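2-hydroxymethyl glutarate dehydrogenase (Eubacterium barkeri, PDB 3CKY) catalyses the NAD-dependent interconversion of 2-formylglutarate and (S)-2-hydroxymethylglutarate, a step in the breakdown of nicotinate. Local coordinates at residues 62-67 and 90-95; 122-127 and 136-141. All blocks are in the same frame, centred on the assembly; numbering follows the deposited sequence.

Both contacts belong to one mixed sheet in the Rossmann-type NAD-binding domain, with their centres about 16 Å apart. They come in series along the chain: contact 1 pairs parallel strands 63-66 and 93-96, then contact 2 pairs strand 118-125 with the antiparallel strand 136-141. Strands 93-96 and 118-125 are neighbours, and the contacts meet where Val95 CG1 packs 3.3 Å from Ala122 CB. Helix 144-157 covers side chains of both. Contact 1 lies beside strand 6-10, which leads into the glycine-rich turn that probably binds NAD, and contact 2 beside Lys174, the probable active-site lysine on helix 169-197. The sheet thus reaches from the cofactor turn to the catalytic side.

Contact 1: 62-67 and 90-95; sequences DIIFTS and AGTVIV
Val93 N donates to Asp62 O and Ile64 N to Val93 O, the first two of four backbone hydrogen bonds that join 62-67 to 90-95 in parallel register. Val95 N follows with a bond of 2.7 Å to Ile64 O, and Thr66 N closes the series on Val95 O. Between these bonds the CA hydrogens of Ile63 and Phe65 lean on the carbonyl oxygens of Val93 and Val95, Ile63 CA standing 3.3 Å from Val93 O.

This is the parallel pairing of a Rossmann domain: the strands run 21° apart, a partly helical connection (helices 71-79 and 84-87) joins them in a beta-alpha-beta crossover, and strand 6-10, which leads into the glycine-rich turn, flanks 63-66 on its other edge. Thr66 OG1 bonds to Ile10 O there, and Asp62 OD2 to Lys6 N.

Apolar side chains meet on both faces. On one, Val95 carries CG1 anti to its backbone N (chi1 -180°), which sets that methyl obliquely against the Phe65 ring, 3.9 Å from CE2, while its CG2 reaches Ile63 CG2 at the same distance. Ring and valine lie side by side, and Val153 of helix 144-157 covers Ile63 and Phe65. An alanine in place of Phe65 would probably open a gap beside Val95 CG1 and leave Phe9 without the ring it meets. On the opposite face Ile64 and Ile94 point the same way, with Ile64 CD1 3.6 Å from Ile94 CD1; Ile64 CD1 also meets Thr92 CG2 at 3.9 Å. The hydroxyl of Thr92 is held by Lys89 O.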
loop_
_atom_site.group_PDB
_atom_site.type_symbol
_atom_site.label_atom_id
_atom_site.label_comp_id
_atom_site.label_asym_id
_atom_site.label_seq_id
_atom_site.Cartn_x
_atom_site.Cartn_y
_atom_site.Cartn_z
ATOM N N ASP A 62 -42.847 -16.338 7.933
ATOM C CA ASP A 62 -42.529 -16.867 6.606
ATOM C C ASP A 62 -41.326 -16.141 6.024
ATOM O O ASP A 62 -40.488 -16.747 5.364
ATOM C CB ASP A 62 -43.712 -16.673 5.651
ATOM C CG ASP A 62 -45.008 -17.243 6.190
ATOM O OD1 ASP A 62 -44.967 -18.163 7.040
ATOM O OD2 ASP A 62 -46.072 -16.763 5.752
ATOM N N ILE A 63 -41.276 -14.830 6.243
ATOM C CA ILE A 63 -40.161 -14.001 5.813
ATOM C C ILE A 63 -39.625 -13.252 7.028
ATOM O O ILE A 63 -40.370 -12.547 7.708
ATOM C CB ILE A 63 -40.582 -12.994 4.724
ATOM C CG1 ILE A 63 -41.087 -13.739 3.480
ATOM C CG2 ILE A 63 -39.408 -12.062 4.371
ATOM C CD1 ILE A 63 -41.766 -12.843 2.451
ATOM N N ILE A 64 -38.337 -13.424 7.300
ATOM C CA ILE A 64 -37.709 -12.844 8.481
ATOM C C ILE A 64 -36.633 -11.844 8.054
ATOM O O ILE A 64 -35.770 -12.152 7.230
ATOM C CB ILE A 64 -37.072 -13.929 9.383
ATOM C CG1 ILE A 64 -38.113 -14.979 9.785
ATOM C CG2 ILE A 64 -36.467 -13.298 10.630
ATOM C CD1 ILE A 64 -37.504 -16.240 10.359
ATOM N N PHE A 65 -36.710 -10.644 8.617
ATOM C CA PHE A 65 -35.740 -9.602 8.361
ATOM C C PHE A 65 -34.780 -9.499 9.530
ATOM O O PHE A 65 -35.180 -9.590 10.692
ATOM C CB PHE A 65 -36.438 -8.261 8.157
ATOM C CG PHE A 65 -37.189 -8.169 6.870
ATOM C CD1 PHE A 65 -38.525 -8.540 6.804
ATOM C CD2 PHE A 65 -36.563 -7.723 5.720
ATOM C CE1 PHE A 65 -39.227 -8.461 5.609
ATOM C CE2 PHE A 65 -37.255 -7.638 4.526
ATOM C CZ PHE A 65 -38.591 -8.005 4.470
ATOM N N THR A 66 -33.504 -9.319 9.204
ATOM C CA THR A 66 -32.492 -9.047 10.205
ATOM C C THR A 66 -31.411 -8.150 9.628
ATOM O O THR A 66 -31.172 -8.150 8.423
ATOM C CB THR A 66 -31.863 -10.355 10.749
ATOM O OG1 THR A 66 -31.254 -10.099 12.016
ATOM C CG2 THR A 66 -30.837 -10.931 9.775
ATOM N N SER A 67 -30.787 -7.375 10.504
ATOM C CA SER A 67 -29.616 -6.584 10.174
ATOM C C SER A 67 -28.713 -6.552 11.408
ATOM O O SER A 67 -28.997 -5.846 12.381
ATOM C CB SER A 67 -30.012 -5.167 9.757
ATOM O OG SER A 67 -28.866 -4.413 9.400
ATOM N N ALA A 90 -39.413 -25.144 7.177
ATOM C CA ALA A 90 -38.893 -25.224 5.815
ATOM C C ALA A 90 -39.716 -24.342 4.873
ATOM O O ALA A 90 -40.928 -24.205 5.038
ATOM C CB ALA A 90 -38.888 -26.665 5.334
ATOM N N GLY A 91 -39.042 -23.728 3.904
ATOM C CA GLY A 91 -39.682 -22.790 2.980
ATOM C C GLY A 91 -39.678 -21.352 3.473
ATOM O O GLY A 91 -40.096 -20.446 2.752
ATOM N N THR A 92 -39.214 -21.144 4.705
ATOM C CA THR A 92 -39.080 -19.810 5.268
ATOM C C THR A 92 -37.917 -19.127 4.567
ATOM O O THR A 92 -36.925 -19.775 4.224
ATOM C CB THR A 92 -38.820 -19.859 6.791
ATOM O OG1 THR A 92 -39.891 -20.557 7.442
ATOM C CG2 THR A 92 -38.711 -18.454 7.374
ATOM N N VAL A 93 -38.055 -17.825 4.338
ATOM C CA VAL A 93 -36.993 -17.025 3.736
ATOM C C VAL A 93 -36.412 -16.075 4.781
ATOM O O VAL A 93 -37.158 -15.355 5.445
ATOM C CB VAL A 93 -37.509 -16.186 2.544
ATOM C CG1 VAL A 93 -36.360 -15.425 1.877
ATOM C CG2 VAL A 93 -38.233 -17.069 1.527
ATOM N N ILE A 94 -35.086 -16.095 4.932
ATOM C CA ILE A 94 -34.375 -15.136 5.772
ATOM C C ILE A 94 -33.816 -14.043 4.871
ATOM O O ILE A 94 -33.152 -14.338 3.883
ATOM C CB ILE A 94 -33.181 -15.768 6.516
ATOM C CG1 ILE A 94 -33.582 -17.068 7.232
ATOM C CG2 ILE A 94 -32.582 -14.758 7.493
ATOM C CD1 ILE A 94 -34.643 -16.905 8.307
ATOM N N VAL A 95 -34.096 -12.789 5.210
ATOM C CA VAL A 95 -33.579 -11.644 4.461
ATOM C C VAL A 95 -32.579 -10.903 5.330
ATOM O O VAL A 95 -32.957 -10.152 6.225
ATOM C CB VAL A 95 -34.701 -10.691 4.028
ATOM C CG1 VAL A 95 -34.115 -9.520 3.251
ATOM C CG2 VAL A 95 -35.743 -11.441 3.194
#

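Contact 2: 122-127 and 136-141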
loop_
_atom_site.group_PDB
_atom_site.type_symbol
_atom_site.label_atom_id
_atom_site.label_comp_id
_atom_site.label_asym_id
_atom_site.label_seq_id
_atom_site.Cartn_x
_atom_site.Cartn_y
_atom_site.Cartn_z
ATOM N N ALA A 122 -29.898 -8.935 1.343
ATOM C CA ALA A 122 -30.670 -7.797 0.823
ATOM C C ALA A 122 -30.264 -6.503 1.534
ATOM O O ALA A 122 -31.086 -5.836 2.158
ATOM C CB ALA A 122 -32.163 -8.047 0.975
ATOM N N PRO A 123 -28.986 -6.139 1.439
ATOM C CA PRO A 123 -28.572 -4.873 2.028
ATOM C C PRO A 123 -29.292 -3.686 1.368
ATOM O O PRO A 123 -29.695 -3.754 0.197
ATOM C CB PRO A 123 -27.075 -4.826 1.743
ATOM C CG PRO A 123 -26.879 -5.740 0.595
ATOM C CD PRO A 123 -27.873 -6.825 0.771
ATOM N N VAL A 124 -29.471 -2.622 2.138
ATOM C CA VAL A 124 -30.256 -1.489 1.696
ATOM C C VAL A 124 -29.441 -0.202 1.737
ATOM O O VAL A 124 -28.420 -0.123 2.432
ATOM C CB VAL A 124 -31.499 -1.303 2.582
ATOM C CG1 VAL A 124 -32.288 -2.602 2.676
ATOM C CG2 VAL A 124 -31.092 -0.798 3.966
ATOM N N SER A 125 -29.886 0.791 0.969
ATOM C CA SER A 125 -29.383 2.155 1.108
ATOM C C SER A 125 -30.555 3.136 1.160
ATOM O O SER A 125 -31.663 2.808 0.730
ATOM C CB SER A 125 -28.422 2.502 -0.026
ATOM O OG SER A 125 -29.036 2.362 -1.289
ATOM N N GLY A 126 -30.306 4.324 1.709
ATOM C CA GLY A 126 -31.338 5.349 1.884
ATOM C C GLY A 126 -31.451 5.862 3.312
ATOM O O GLY A 126 -32.059 6.908 3.556
ATOM N N GLY A 127 -30.895 5.113 4.260
ATOM C CA GLY A 127 -30.860 5.534 5.655
ATOM C C GLY A 127 -32.206 5.417 6.338
ATOM O O GLY A 127 -33.127 4.787 5.809
ATOM N N LEU A 136 -36.395 3.034 0.453
ATOM C CA LEU A 136 -35.085 2.386 0.465
ATOM C C LEU A 136 -34.752 1.731 -0.871
ATOM O O LEU A 136 -35.629 1.155 -1.525
ATOM C CB LEU A 136 -35.029 1.304 1.553
ATOM C CG LEU A 136 -34.973 1.756 3.008
ATOM C CD1 LEU A 136 -35.101 0.541 3.914
ATOM C CD2 LEU A 136 -33.695 2.529 3.298
ATOM N N THR A 137 -33.485 1.814 -1.268
ATOM C CA THR A 137 -32.981 1.002 -2.377
ATOM C C THR A 137 -32.504 -0.306 -1.790
ATOM O O THR A 137 -31.740 -0.315 -0.833
ATOM C CB THR A 137 -31.852 1.703 -3.144
ATOM O OG1 THR A 137 -32.388 2.861 -3.789
ATOM C CG2 THR A 137 -31.247 0.781 -4.199
ATOM N N ILE A 138 -32.987 -1.409 -2.343
ATOM C CA ILE A 138 -32.700 -2.734 -1.815
ATOM C C ILE A 138 -32.022 -3.576 -2.887
ATOM O O ILE A 138 -32.564 -3.751 -3.980
ATOM C CB ILE A 138 -33.980 -3.424 -1.302
ATOM C CG1 ILE A 138 -34.659 -2.543 -0.228
ATOM C CG2 ILE A 138 -33.656 -4.822 -0.757
ATOM C CD1 ILE A 138 -35.915 -3.138 0.409
ATOM N N MET A 139 -30.830 -4.086 -2.565
ATOM C CA MET A 139 -30.028 -4.846 -3.509
ATOM C C MET A 139 -30.033 -6.317 -3.084
ATOM O O MET A 139 -29.502 -6.666 -2.032
ATOM C CB MET A 139 -28.608 -4.283 -3.551
ATOM C CG MET A 139 -28.519 -2.821 -4.057
ATOM S SD MET A 139 -27.313 -1.768 -3.161
ATOM C CE MET A 139 -28.080 -1.755 -1.534
ATOM N N VAL A 140 -30.622 -7.176 -3.922
ATOM C CA VAL A 140 -30.929 -8.553 -3.534
ATOM C C VAL A 140 -30.092 -9.594 -4.274
ATOM O O VAL A 140 -29.994 -9.567 -5.500
ATOM C CB VAL A 140 -32.426 -8.876 -3.768
ATOM C CG1 VAL A 140 -32.760 -10.277 -3.248
ATOM C CG2 VAL A 140 -33.313 -7.827 -3.099
ATOM N N GLY A 141 -29.495 -10.501 -3.504
ATOM C CA GLY A 141 -28.797 -11.667 -4.034
ATOM C C GLY A 141 -29.620 -12.899 -3.731
ATOM O O GLY A 141 -29.770 -13.270 -2.574
#
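Val124 and Ile138 lie side by side and point the same way from a non-hydrogen-bonded antiparallel pair, their CG1 atoms 3.7 Å apart. On both residues CG1 is anti to the carbonyl carbon, which brings these two branches together. Ile138 turns its other branch toward the start of 122-127, CG2 lying 4.0 Å from Ala122 CB.

Ser125 and Thr137 face each other on the other side of the sheet. Ser125 OG sits between its own backbone N and carbonyl carbon (chi1 58°) and comes 3.4 Å from Thr137 CB. Beneath them the backbones bond both ways, Ser125 N to Thr137 O at 2.8 Å and Thr137 N to Ser125 O.

The Met139 chain is bent (chi3 -65°), which brings CE back to 3.1 Å from Pro123 O. The same oxygen accepts the hydrogen bond from Met139 N; the methyl only packs against it. Pro123 in turn sets CD 3.2 Å from Met139 O. At the far end Leu136 sends CD2 between two carbonyls, Ser125 O at 3.3 Å and Gly127 O. Gly126, at a positive phi that suits glycine, brings its CA to 3.9 Å from that methyl.

Joined through helix 127-133, the two strands form the antiparallel pair that ends the parallel run of this Rossmann-type sheet. Val124 touches Met15, a probable NAD-binding residue. Helix 169-197 packs over Pro123, Ser125 and Met139, and its Lys174, probably the active-site lysine, bonds through NZ to Val124 O. Strand 158-165 runs along the other edge of 136-141, helix 144-157 covers Ile138 and Val140, and Ile208 of a second subunit touches Met139.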